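Local atomic coordinates of taurine dioxygenase (Burkholderia ambifaria, PDB entry 5VN6), a protein that probably oxidises taurine with oxygen and 2-oxoglutarate at an iron centre, and holds a magnesium ion in its metal site in this crystal. Residues A[25-30]-A[256-261]; A[38-43]-A[48-53]; A[57-62]-A[87-92]; A[64-69]-A[280-285]. All blocks are in the same frame, centred on the assembly; numbering follows the deposited sequence.

Contact 1: residues A[25-30]-A[256-261]; sequences VNLADA and VAIWDN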
loop_
_atom_site.group_PDB
_atom_site.type_symbol
_atom_site.label_atom_id
_atom_site.label_comp_id
_atom_site.label_asym_id
_atom_site.label_seq_id
_atom_site.Cartn_x
_atom_site.Cartn_y
_atom_site.Cartn_z
ATOM N N VAL A 25 -5.361 25.661 11.191
ATOM C CA VAL A 25 -6.564 25.215 11.880
ATOM C C VAL A 25 -6.181 24.706 13.260
ATOM O O VAL A 25 -5.350 23.801 13.386
ATOM C CB VAL A 25 -7.294 24.101 11.107
ATOM C CG1 VAL A 25 -8.317 23.425 12.007
ATOM C CG2 VAL A 25 -7.954 24.658 9.879
ATOM N N ASN A 26 -6.815 25.255 14.281
ATOM C CA ASN A 26 -6.699 24.750 15.638
ATOM C C ASN A 26 -8.015 24.050 15.938
ATOM O O ASN A 26 -9.072 24.689 15.924
ATOM C CB ASN A 26 -6.446 25.877 16.640
ATOM C CG ASN A 26 -6.117 25.359 18.028
ATOM O OD1 ASN A 26 -6.619 24.314 18.449
ATOM N ND2 ASN A 26 -5.324 26.126 18.773
ATOM N N LEU A 27 -7.949 22.738 16.187
ATOM C CA LEU A 27 -9.168 21.970 16.405
ATOM C C LEU A 27 -9.952 22.520 17.576
ATOM O O LEU A 27 -11.183 22.437 17.585
ATOM C CB LEU A 27 -8.841 20.490 16.621
ATOM C CG LEU A 27 -8.416 19.771 15.339
ATOM C CD1 LEU A 27 -8.266 18.274 15.570
ATOM C CD2 LEU A 27 -9.428 20.054 14.222
ATOM N N ALA A 28 -9.256 23.097 18.562
ATOM C CA ALA A 28 -9.926 23.692 19.717
ATOM C C ALA A 28 -10.910 24.769 19.291
ATOM O O ALA A 28 -11.977 24.925 19.902
ATOM C CB ALA A 28 -8.900 24.279 20.689
ATOM N N ASP A 29 -10.553 25.547 18.267
ATOM C CA ASP A 29 -11.431 26.626 17.835
ATOM C C ASP A 29 -12.716 26.092 17.210
ATOM O O ASP A 29 -13.746 26.766 17.255
ATOM C CB ASP A 29 -10.686 27.546 16.866
ATOM C CG ASP A 29 -9.508 28.260 17.520
ATOM O OD1 ASP A 29 -9.468 28.367 18.767
ATOM O OD2 ASP A 29 -8.620 28.726 16.784
ATOM N N ALA A 30 -12.678 24.894 16.621
ATOM C CA ALA A 30 -13.870 24.334 15.995
ATOM C C ALA A 30 -14.910 23.889 17.010
ATOM O O ALA A 30 -16.056 23.620 16.631
ATOM C CB ALA A 30 -13.500 23.165 15.092
ATOM N N VAL A 256 -2.946 14.641 14.329
ATOM C CA VAL A 256 -4.327 14.195 14.464
ATOM C C VAL A 256 -4.819 13.709 13.107
ATOM O O VAL A 256 -4.503 14.309 12.070
ATOM C CB VAL A 256 -5.228 15.327 15.026
ATOM C CG1 VAL A 256 -6.710 14.949 14.988
ATOM C CG2 VAL A 256 -4.822 15.672 16.446
ATOM N N ALA A 257 -5.550 12.590 13.114
ATOM C CA ALA A 257 -6.293 12.093 11.960
ATOM C C ALA A 257 -7.775 12.084 12.306
ATOM O O ALA A 257 -8.159 11.648 13.398
ATOM C CB ALA A 257 -5.867 10.681 11.551
ATOM N N ILE A 258 -8.599 12.576 11.385
ATOM C CA ILE A 258 -10.053 12.479 11.475
ATOM C C ILE A 258 -10.514 11.720 10.243
ATOM O O ILE A 258 -10.218 12.142 9.120
ATOM C CB ILE A 258 -10.728 13.866 11.503
ATOM C CG1 ILE A 258 -10.038 14.827 12.478
ATOM C CG2 ILE A 258 -12.228 13.722 11.773
ATOM C CD1 ILE A 258 -10.306 16.308 12.172
ATOM N N TRP A 259 -11.258 10.625 10.430
ATOM C CA TRP A 259 -11.688 9.887 9.247
ATOM C C TRP A 259 -13.131 9.412 9.329
ATOM O O TRP A 259 -13.686 9.171 10.414
ATOM C CB TRP A 259 -10.773 8.690 8.935
ATOM C CG TRP A 259 -10.821 7.517 9.876
ATOM C CD1 TRP A 259 -11.595 6.390 9.761
ATOM C CD2 TRP A 259 -9.992 7.322 11.031
ATOM N NE1 TRP A 259 -11.321 5.522 10.804
ATOM C CE2 TRP A 259 -10.334 6.067 11.587
ATOM C CE3 TRP A 259 -9.001 8.095 11.655
ATOM C CZ2 TRP A 259 -9.715 5.564 12.740
ATOM C CZ3 TRP A 259 -8.383 7.594 12.794
ATOM C CH2 TRP A 259 -8.748 6.338 13.327
ATOM N N ASP A 260 -13.716 9.279 8.135
ATOM C CA ASP A 260 -15.080 8.806 7.932
ATOM C C ASP A 260 -15.003 7.295 7.756
ATOM O O ASP A 260 -14.658 6.801 6.686
ATOM C CB ASP A 260 -15.713 9.515 6.735
ATOM C CG ASP A 260 -17.138 9.006 6.398
ATOM O OD1 ASP A 260 -17.607 7.987 6.949
ATOM O OD2 ASP A 260 -17.806 9.659 5.574
ATOM N N ASN A 261 -15.354 6.563 8.811
ATOM C CA ASN A 261 -15.199 5.115 8.825
ATOM C C ASN A 261 -16.170 4.427 7.879
ATOM O O ASN A 261 -15.940 3.281 7.492
ATOM C CB ASN A 261 -15.368 4.618 10.267
ATOM C CG ASN A 261 -15.051 3.147 10.429
ATOM O OD1 ASN A 261 -13.945 2.692 10.093
ATOM N ND2 ASN A 261 -15.996 2.401 11.006
#
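L27 meets V256 tip to tip, its CD1 methyl lying 3.7 Å from V256 CG1, the nearest approach between 25-30 and 256-261. The other branch of the leucine, CD2, leans toward the end of I258, where CD1 is 4.4 Å away, so the forked tip of L27 spans two residues of the strand that face the same side, with A257 turned the other way between them. V256 presents CG1 because that methyl stands anti to its backbone N (chi1 172°).

The backbone of 25-30 sets L27 in place. N26 is the N-cap of the short helix 27-32: its OD1 accepts the A28 amide at 2.9 Å, with the donor tilted from the carbonyl plane, while N26 O takes the amide of D29, also at 2.9 Å. L27 N is bonded to Q55, which also holds V25 O. F65 of helix 59-67 and L52 of the neighbouring strand both touch L27 and I258, completing the apolar surroundings.

The contact thus lays the first residues of a short helix against one face of the large sheet of the double-stranded beta-helix fold, while W259 faces the other side and meets the ring of metal-binding H266. Across the pair the chemistry is purely apolar: buried methyl groups in van der Waals contact, with N26 OD1 and N26 O taking up the first amides of the helix.

Contact 2: residues A[38-43]-A[48-53]; sequences AEIRTQ and RVLFLR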
loop_
_atom_site.group_PDB
_atom_site.type_symbol
_atom_site.label_atom_id
_atom_site.label_comp_id
_atom_site.label_asym_id
_atom_site.label_seq_id
_atom_site.Cartn_x
_atom_site.Cartn_y
_atom_site.Cartn_z
ATOM N N ALA A 38 -18.409 23.480 10.436
ATOM C CA ALA A 38 -19.142 23.118 9.225
ATOM C C ALA A 38 -18.196 22.835 8.060
ATOM O O ALA A 38 -18.340 21.826 7.357
ATOM C CB ALA A 38 -20.132 24.228 8.860
ATOM N N GLU A 39 -17.210 23.709 7.853
ATOM C CA GLU A 39 -16.265 23.510 6.760
ATOM C C GLU A 39 -15.443 22.234 6.949
ATOM O O GLU A 39 -15.263 21.456 6.007
ATOM C CB GLU A 39 -15.356 24.729 6.634
ATOM C CG GLU A 39 -15.635 25.577 5.402
ATOM C CD GLU A 39 -15.331 24.856 4.094
ATOM O OE1 GLU A 39 -16.287 24.564 3.346
ATOM O OE2 GLU A 39 -14.142 24.580 3.814
ATOM N N ILE A 40 -14.941 22.002 8.164
ATOM C CA ILE A 40 -14.203 20.776 8.444
ATOM C C ILE A 40 -15.058 19.559 8.126
ATOM O O ILE A 40 -14.583 18.581 7.536
ATOM C CB ILE A 40 -13.739 20.766 9.910
ATOM C CG1 ILE A 40 -12.739 21.903 10.160
ATOM C CG2 ILE A 40 -13.158 19.405 10.274
ATOM C CD1 ILE A 40 -12.197 21.942 11.590
ATOM N N ARG A 41 -16.331 19.597 8.521
ATOM C CA ARG A 41 -17.233 18.496 8.208
ATOM C C ARG A 41 -17.387 18.329 6.701
ATOM O O ARG A 41 -17.342 17.205 6.179
ATOM C CB ARG A 41 -18.583 18.725 8.873
ATOM C CG ARG A 41 -19.612 17.726 8.467
ATOM C CD ARG A 41 -20.895 17.894 9.273
ATOM N NE ARG A 41 -21.894 16.959 8.779
ATOM C CZ ARG A 41 -22.608 17.158 7.675
ATOM N NH1 ARG A 41 -22.455 18.276 6.975
ATOM N NH2 ARG A 41 -23.487 16.246 7.280
ATOM N N THR A 42 -17.582 19.438 5.983
ATOM C CA THR A 42 -17.675 19.344 4.530
ATOM C C THR A 42 -16.409 18.717 3.956
ATOM O O THR A 42 -16.483 17.789 3.140
ATOM C CB THR A 42 -17.933 20.721 3.926
ATOM O OG1 THR A 42 -19.262 21.153 4.270
ATOM C CG2 THR A 42 -17.822 20.670 2.426
ATOM N N GLN A 43 -15.236 19.151 4.436
ATOM C CA GLN A 43 -13.984 18.604 3.906
ATOM C C GLN A 43 -13.838 17.120 4.223
ATOM O O GLN A 43 -13.358 16.354 3.382
ATOM C CB GLN A 43 -12.784 19.385 4.442
ATOM C CG GLN A 43 -12.695 20.847 4.008
ATOM C CD GLN A 43 -12.648 21.044 2.491
ATOM O OE1 GLN A 43 -12.115 20.220 1.753
ATOM N NE2 GLN A 43 -13.172 22.176 2.032
ATOM N N ARG A 48 -12.471 12.060 2.826
ATOM C CA ARG A 48 -12.546 10.796 3.567
ATOM C C ARG A 48 -11.738 10.795 4.864
ATOM O O ARG A 48 -12.196 10.246 5.879
ATOM C CB ARG A 48 -12.113 9.616 2.687
ATOM C CG ARG A 48 -12.608 9.644 1.230
ATOM C CD ARG A 48 -14.087 9.854 1.107
ATOM N NE ARG A 48 -14.512 9.930 -0.285
ATOM C CZ ARG A 48 -15.785 10.000 -0.667
ATOM N NH1 ARG A 48 -16.741 9.990 0.246
ATOM N NH2 ARG A 48 -16.101 10.056 -1.954
ATOM N N VAL A 49 -10.540 11.382 4.854
ATOM C CA VAL A 49 -9.686 11.443 6.037
ATOM C C VAL A 49 -8.954 12.780 6.033
ATOM O O VAL A 49 -8.432 13.205 4.998
ATOM C CB VAL A 49 -8.691 10.256 6.105
ATOM C CG1 VAL A 49 -7.797 10.181 4.866
ATOM C CG2 VAL A 49 -7.828 10.330 7.401
ATOM N N LEU A 50 -8.929 13.449 7.192
ATOM C CA LEU A 50 -8.287 14.750 7.348
ATOM C C LEU A 50 -7.141 14.638 8.345
ATOM O O LEU A 50 -7.252 13.929 9.348
ATOM C CB LEU A 50 -9.287 15.828 7.819
ATOM C CG LEU A 50 -10.486 16.150 6.920
ATOM C CD1 LEU A 50 -11.473 17.095 7.634
ATOM C CD2 LEU A 50 -10.022 16.749 5.581
ATOM N N PHE A 51 -6.043 15.335 8.061
ATOM C CA PHE A 51 -4.845 15.302 8.888
ATOM C C PHE A 51 -4.486 16.701 9.365
ATOM O O PHE A 51 -4.651 17.687 8.636
ATOM C CB PHE A 51 -3.646 14.709 8.120
ATOM C CG PHE A 51 -3.914 13.352 7.547
ATOM C CD1 PHE A 51 -3.950 12.243 8.365
ATOM C CD2 PHE A 51 -4.127 13.186 6.180
ATOM C CE1 PHE A 51 -4.198 11.003 7.847
ATOM C CE2 PHE A 51 -4.379 11.948 5.651
ATOM C CZ PHE A 51 -4.418 10.845 6.481
ATOM N N LEU A 52 -3.982 16.783 10.590
ATOM C CA LEU A 52 -3.504 18.044 11.132
ATOM C C LEU A 52 -2.217 17.800 11.905
ATOM O O LEU A 52 -2.075 16.774 12.575
ATOM C CB LEU A 52 -4.549 18.693 12.049
ATOM C CG LEU A 52 -5.886 19.104 11.424
ATOM C CD1 LEU A 52 -6.916 17.958 11.427
ATOM C CD2 LEU A 52 -6.428 20.305 12.154
ATOM N N ARG A 53 -1.294 18.753 11.829
ATOM C CA ARG A 53 -0.069 18.735 12.619
ATOM C C ARG A 53 -0.206 19.673 13.806
ATOM O O ARG A 53 -1.049 20.572 13.816
ATOM C CB ARG A 53 1.144 19.162 11.783
ATOM C CG ARG A 53 1.407 18.304 10.541
ATOM C CD ARG A 53 2.050 16.976 10.909
ATOM N NE ARG A 53 2.537 16.271 9.723
ATOM C CZ ARG A 53 2.776 14.963 9.676
ATOM N NH1 ARG A 53 2.553 14.209 10.753
ATOM N NH2 ARG A 53 3.203 14.407 8.546
#
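L50 spreads its two methyls beneath helix 34-47: CD1 packs on I40 and CD2 on Q43, with CD1 also near Q43 CB. Its CG lies anti to the carbonyl carbon (chi1 -61°), which carries the fork off the strand toward the helix. CD1 packs 3.9 Å from I40 CG2 and comes 3.4 Å from the carbonyl oxygen I40 O; CD2 rests 4.0 Å from Q43 CB. The I40 and L50 side chains cross obliquely, and it is the CG2 branch of I40, anti to its own backbone N, that does the touching.

Of its side chain, Q43 offers L50 the CB. A bend at chi2 (-58°) leads its amide away from the strand and back along the helix, where NE2 donates to E39 OE2 at 3.1 Å in a nearly straight bond (165°). The carboxylate oxygen is met on its syn side, with the acceptor close to the amide plane of Q43.

R48, with positive phi, ends the helix and turns the chain into strand 49-52; R48 NH2 forms a salt bridge with E198 OE2. This tight helix-to-strand turn folds the helix back over the strand it precedes, against the large sheet. Chemically, the seam is aliphatic, and the Q43 amide, turned from the strand, gives its NE2 hydrogen to E39 one helical turn back.

Contact 3: residues A[57-62]-A[87-92]; sequences ITRAEH and LVRIYK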
loop_
_atom_site.group_PDB
_atom_site.type_symbol
_atom_site.label_atom_id
_atom_site.label_comp_id
_atom_site.label_asym_id
_atom_site.label_seq_id
_atom_site.Cartn_x
_atom_site.Cartn_y
_atom_site.Cartn_z
ATOM N N ILE A 57 -3.662 20.460 22.170
ATOM C CA ILE A 57 -5.021 20.606 22.664
ATOM C C ILE A 57 -5.158 19.767 23.923
ATOM O O ILE A 57 -4.349 18.880 24.203
ATOM C CB ILE A 57 -6.082 20.173 21.623
ATOM C CG1 ILE A 57 -5.885 18.700 21.238
ATOM C CG2 ILE A 57 -5.992 21.054 20.376
ATOM C CD1 ILE A 57 -6.933 18.158 20.269
ATOM N N THR A 58 -6.211 20.042 24.675
ATOM C CA THR A 58 -6.487 19.263 25.863
ATOM C C THR A 58 -7.385 18.092 25.510
ATOM O O THR A 58 -8.000 18.043 24.440
ATOM C CB THR A 58 -7.157 20.128 26.923
ATOM O OG1 THR A 58 -8.523 20.351 26.551
ATOM C CG2 THR A 58 -6.449 21.476 27.017
ATOM N N ARG A 59 -7.424 17.118 26.415
ATOM C CA ARG A 59 -8.270 15.955 26.188
ATOM C C ARG A 59 -9.742 16.341 26.174
ATOM O O ARG A 59 -10.521 15.809 25.372
ATOM C CB ARG A 59 -7.948 14.889 27.232
ATOM C CG ARG A 59 -6.472 14.482 27.147
ATOM C CD ARG A 59 -6.008 13.630 28.315
ATOM N NE ARG A 59 -4.783 12.891 28.004
ATOM C CZ ARG A 59 -3.593 13.447 27.793
ATOM N NH1 ARG A 59 -3.444 14.766 27.849
ATOM N NH2 ARG A 59 -2.544 12.680 27.520
ATOM N N ALA A 60 -10.138 17.292 27.031
ATOM C CA ALA A 60 -11.505 17.792 26.971
ATOM C C ALA A 60 -11.796 18.387 25.595
ATOM O O ALA A 60 -12.867 18.149 25.026
ATOM C CB ALA A 60 -11.757 18.809 28.092
ATOM N N GLU A 61 -10.838 19.129 25.023
ATOM C CA GLU A 61 -11.044 19.680 23.683
ATOM C C GLU A 61 -11.076 18.590 22.614
ATOM O O GLU A 61 -11.886 18.660 21.681
ATOM C CB GLU A 61 -9.971 20.719 23.352
ATOM C CG GLU A 61 -9.967 21.915 24.289
ATOM C CD GLU A 61 -8.815 22.868 24.031
ATOM O OE1 GLU A 61 -7.717 22.398 23.674
ATOM O OE2 GLU A 61 -9.006 24.092 24.209
ATOM N N HIS A 62 -10.209 17.576 22.731
ATOM C CA HIS A 62 -10.245 16.437 21.808
ATOM C C HIS A 62 -11.615 15.773 21.840
ATOM O O HIS A 62 -12.212 15.484 20.793
ATOM C CB HIS A 62 -9.140 15.435 22.186
ATOM C CG HIS A 62 -9.037 14.230 21.290
ATOM N ND1 HIS A 62 -7.988 13.334 21.383
ATOM C CD2 HIS A 62 -9.836 13.770 20.295
ATOM C CE1 HIS A 62 -8.149 12.373 20.489
ATOM N NE2 HIS A 62 -9.264 12.612 19.818
ATOM N N LEU A 87 -12.816 9.284 25.482
ATOM C CA LEU A 87 -11.425 9.140 25.101
ATOM C C LEU A 87 -10.890 7.786 25.541
ATOM O O LEU A 87 -11.112 7.352 26.677
ATOM C CB LEU A 87 -10.604 10.266 25.728
ATOM C CG LEU A 87 -9.188 10.480 25.200
ATOM C CD1 LEU A 87 -9.229 11.222 23.877
ATOM C CD2 LEU A 87 -8.383 11.257 26.240
ATOM N N VAL A 88 -10.147 7.141 24.642
ATOM C CA VAL A 88 -9.528 5.845 24.882
ATOM C C VAL A 88 -8.032 5.985 24.628
ATOM O O VAL A 88 -7.618 6.398 23.538
ATOM C CB VAL A 88 -10.140 4.749 23.986
ATOM C CG1 VAL A 88 -9.356 3.440 24.104
ATOM C CG2 VAL A 88 -11.603 4.523 24.337
ATOM N N ARG A 89 -7.230 5.631 25.630
ATOM C CA ARG A 89 -5.778 5.655 25.516
ATOM C C ARG A 89 -5.292 4.344 24.916
ATOM O O ARG A 89 -5.791 3.269 25.258
ATOM C CB ARG A 89 -5.124 5.873 26.884
ATOM C CG ARG A 89 -5.404 7.237 27.520
ATOM C CD ARG A 89 -4.449 7.535 28.683
ATOM N NE ARG A 89 -3.130 6.932 28.478
ATOM C CZ ARG A 89 -2.157 7.458 27.734
ATOM N NH1 ARG A 89 -0.999 6.819 27.613
ATOM N NH2 ARG A 89 -2.336 8.614 27.107
ATOM N N ILE A 90 -4.316 4.437 24.018
ATOM C CA ILE A 90 -3.740 3.276 23.347
ATOM C C ILE A 90 -2.232 3.364 23.549
ATOM O O ILE A 90 -1.539 4.072 22.809
ATOM C CB ILE A 90 -4.092 3.227 21.854
ATOM C CG1 ILE A 90 -5.597 3.387 21.638
ATOM C CG2 ILE A 90 -3.627 1.915 21.238
ATOM C CD1 ILE A 90 -5.996 3.438 20.190
ATOM N N TYR A 91 -1.717 2.640 24.540
ATOM C CA TYR A 91 -0.293 2.613 24.851
ATOM C C TYR A 91 0.253 1.224 24.549
ATOM O O TYR A 91 -0.329 0.218 24.971
ATOM C CB TYR A 91 -0.041 2.982 26.314
ATOM N N LYS A 92 1.366 1.170 23.823
ATOM C CA LYS A 92 1.994 -0.104 23.494
ATOM C C LYS A 92 3.480 -0.091 23.846
ATOM O O LYS A 92 3.976 0.846 24.472
ATOM C CB LYS A 92 1.800 -0.430 22.011
#
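Two arginines bring their guanidinium groups together across this contact, with R59 NH2 only 4.1 Å from R89 NH2. The planes are inclined by 35°, and R89 NH2 arrives at the edge of the R59 group, near its plane. The reason is a shared anion: both NH2 atoms form salt bridges with OE2 of E280, on the strand beside 87-91. R59 reaches it with a chain extended from CG to NE, whereas R89 bends at chi3.

Beneath the charges lies L87, whose two methyls take different partners. CD2 lies against the aliphatic stem of R59, 3.8 Å from CB and about as close to CG and CD. CD1 sits over one face of the H62 ring in a CH-pi contact, 3.8 Å from the centroid and 26° off the normal, displaced toward the rim so that ND1 is its nearest ring atom at 3.5 Å. The imidazole is held from its far nitrogen, NE2, by V120 O of the sheet.

A capping box begins the helix: E61 N is bonded to T58 OG1 at 3.0 Å, and T58 N to E61 OE1 at 3.0 Å. The first turn of helix 59-67 lies against strand 87-91, outermost in the large sheet within this chain. E280 probably eases the repulsion between the two arginines, although one carboxylate can balance only one of the two charges, while the R59 stem and L87 form the apolar part of the contact.

Contact 4: residues A[64-69]-A[280-285]; sequences AFARRF and ERAGIV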
loop_
_atom_site.group_PDB
_atom_site.type_symbol
_atom_site.label_atom_id
_atom_site.label_comp_id
_atom_site.label_asym_id
_atom_site.label_seq_id
_atom_site.Cartn_x
_atom_site.Cartn_y
_atom_site.Cartn_z
ATOM N N ALA A 64 -14.499 17.101 23.077
ATOM C CA ALA A 64 -15.542 18.033 22.657
ATOM C C ALA A 64 -15.532 18.269 21.147
ATOM O O ALA A 64 -16.594 18.489 20.551
ATOM C CB ALA A 64 -15.398 19.355 23.404
ATOM N N PHE A 65 -14.359 18.239 20.508
ATOM C CA PHE A 65 -14.339 18.350 19.051
ATOM C C PHE A 65 -15.002 17.141 18.407
ATOM O O PHE A 65 -15.818 17.287 17.491
ATOM C CB PHE A 65 -12.907 18.517 18.530
ATOM C CG PHE A 65 -12.790 18.397 17.022
ATOM C CD1 PHE A 65 -13.203 19.431 16.194
ATOM C CD2 PHE A 65 -12.281 17.243 16.433
ATOM C CE1 PHE A 65 -13.104 19.319 14.802
ATOM C CE2 PHE A 65 -12.176 17.133 15.048
ATOM C CZ PHE A 65 -12.590 18.183 14.233
ATOM N N ALA A 66 -14.656 15.932 18.868
ATOM C CA ALA A 66 -15.223 14.724 18.273
ATOM C C ALA A 66 -16.727 14.655 18.479
ATOM O O ALA A 66 -17.457 14.142 17.625
ATOM C CB ALA A 66 -14.563 13.488 18.865
ATOM N N ARG A 67 -17.197 15.173 19.613
ATOM C CA ARG A 67 -18.611 15.164 19.954
ATOM C C ARG A 67 -19.438 16.002 18.974
ATOM O O ARG A 67 -20.632 15.751 18.793
ATOM C CB ARG A 67 -18.738 15.676 21.391
ATOM C CG ARG A 67 -20.107 15.838 21.905
ATOM C CD ARG A 67 -20.741 14.503 22.147
ATOM N NE ARG A 67 -22.090 14.724 22.639
ATOM C CZ ARG A 67 -23.108 15.042 21.852
ATOM N NH1 ARG A 67 -22.909 15.164 20.540
ATOM N NH2 ARG A 67 -24.317 15.247 22.372
ATOM N N ARG A 68 -18.817 16.987 18.326
ATOM C CA ARG A 68 -19.471 17.751 17.267
ATOM C C ARG A 68 -19.938 16.887 16.097
ATOM O O ARG A 68 -20.804 17.320 15.333
ATOM C CB ARG A 68 -18.514 18.817 16.745
ATOM C CG ARG A 68 -18.185 19.901 17.717
ATOM C CD ARG A 68 -19.273 20.924 17.703
ATOM N NE ARG A 68 -18.789 22.219 17.248
ATOM C CZ ARG A 68 -19.560 23.150 16.697
ATOM N NH1 ARG A 68 -20.858 22.933 16.528
ATOM N NH2 ARG A 68 -19.032 24.304 16.320
ATOM N N PHE A 69 -19.347 15.705 15.889
ATOM C CA PHE A 69 -19.812 14.818 14.828
ATOM C C PHE A 69 -20.991 13.946 15.252
ATOM O O PHE A 69 -21.675 13.383 14.387
ATOM C CB PHE A 69 -18.675 13.922 14.336
ATOM C CG PHE A 69 -17.589 14.663 13.606
ATOM C CD1 PHE A 69 -16.391 14.955 14.232
ATOM C CD2 PHE A 69 -17.784 15.089 12.301
ATOM C CE1 PHE A 69 -15.388 15.637 13.563
ATOM C CE2 PHE A 69 -16.798 15.782 11.623
ATOM C CZ PHE A 69 -15.588 16.053 12.252
ATOM N N GLU A 280 -4.338 8.467 21.435
ATOM C CA GLU A 280 -5.628 8.642 22.086
ATOM C C GLU A 280 -6.669 8.870 21.003
ATOM O O GLU A 280 -6.457 9.680 20.095
ATOM C CB GLU A 280 -5.600 9.807 23.085
ATOM C CG GLU A 280 -4.648 9.565 24.265
ATOM C CD GLU A 280 -4.634 10.689 25.304
ATOM O OE1 GLU A 280 -5.381 11.676 25.148
ATOM O OE2 GLU A 280 -3.858 10.581 26.278
ATOM N N ARG A 281 -7.788 8.157 21.093
ATOM C CA ARG A 281 -8.817 8.237 20.066
ATOM C C ARG A 281 -10.175 8.530 20.695
ATOM O O ARG A 281 -10.410 8.267 21.882
ATOM C CB ARG A 281 -8.876 6.952 19.221
ATOM C CG ARG A 281 -9.345 5.704 19.949
ATOM C CD ARG A 281 -9.268 4.471 19.037
ATOM N NE ARG A 281 -10.156 4.554 17.876
ATOM C CZ ARG A 281 -11.436 4.185 17.884
ATOM N NH1 ARG A 281 -12.166 4.290 16.780
ATOM N NH2 ARG A 281 -11.989 3.713 18.997
ATOM N N ALA A 282 -11.049 9.138 19.896
ATOM C CA ALA A 282 -12.444 9.362 20.262
ATOM C C ALA A 282 -13.294 8.848 19.113
ATOM O O ALA A 282 -13.250 9.408 18.011
ATOM C CB ALA A 282 -12.721 10.837 20.539
ATOM N N GLY A 283 -14.036 7.769 19.358
ATOM C CA GLY A 283 -14.866 7.159 18.326
ATOM C C GLY A 283 -16.279 7.730 18.370
ATOM O O GLY A 283 -16.805 8.041 19.439
ATOM N N ILE A 284 -16.875 7.883 17.190
ATOM C CA ILE A 284 -18.192 8.495 17.029
ATOM C C ILE A 284 -19.180 7.410 16.625
ATOM O O ILE A 284 -18.896 6.602 15.729
ATOM C CB ILE A 284 -18.174 9.639 15.995
ATOM C CG1 ILE A 284 -17.197 10.743 16.419
ATOM C CG2 ILE A 284 -19.583 10.208 15.789
ATOM C CD1 ILE A 284 -16.355 11.314 15.257
ATOM N N VAL A 285 -20.345 7.405 17.281
ATOM C CA VAL A 285 -21.359 6.385 17.033
ATOM C C VAL A 285 -21.872 6.500 15.603
ATOM O O VAL A 285 -22.140 7.604 15.106
ATOM C CB VAL A 285 -22.506 6.510 18.052
ATOM C CG1 VAL A 285 -23.633 5.542 17.715
ATOM C CG2 VAL A 285 -22.004 6.253 19.467
#
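Apolar packing carries most of this contact, at two places along helix and strand. At the first, the methyls of A66 and A282 meet directly, CB to CB at 3.6 Å; the small residues let the helix backbone come close to strand 278-284, with their CA atoms 6.4 Å apart. At the second, I284 reaches across to F69, its CD1 lying 3.6 Å from F69 CB and 3.8 Å from F69 CD1. That methyl meets the root and near corner of the phenyl obliquely. The ring itself leads off from the strand, its CG anti to the carbonyl carbon (chi1 -68°), and takes F65 CE2 at its edge and F37 of helix 34-47 in an edge-to-face stack.

Contacts of side chain with backbone join the two places. I284 CG1 rests 3.6 Å from A66 O, and CG2 approaches the carbonyl group of F69.

Hydrogen bonds serve each side separately. In 64-69, A66 O, touched by the isoleucine, also accepts the amide of F69 at 3.0 Å, and F65 O that of R68 at 3.1 Å; the backbones of A282 and I284 bond to V120 and F117. R68 NH2 forms a salt bridge with D34. On the strand, R281 points to the opposite side from A282, where it makes a long, weak ion pair with metal-binding D108.

Helix 59-67 and the residues after it therefore cover the outer face of a strand whose other face looks toward the metal. Van der Waals packing of methyls, a methylene and the near part of one ring holds the pair together, and the carbonyl under I284 is already engaged by its own chain.

All four contacts pack helical segments against one face of the same large sheet. Contacts 1 and 2 are joined through neighbouring strands, I258 O lying 2.7 Å from L50 N in a probable hydrogen bond. F65 ties contact 4 to contact 1, with CE2 3.5 Å from I258 CD1 and CZ 3.7 Å from L27 CD2; its CZ also lies 4.2 Å from I40 CG2 of contact 2. Contacts 3 and 4 share helix 59-67 and meet at E280. The magnesium ion, bound by H106, D108 and H266, is about 14 Å from the side chains of I258 and H62 and about 13 Å from that of A282, so this layer backs the metal site without reaching it.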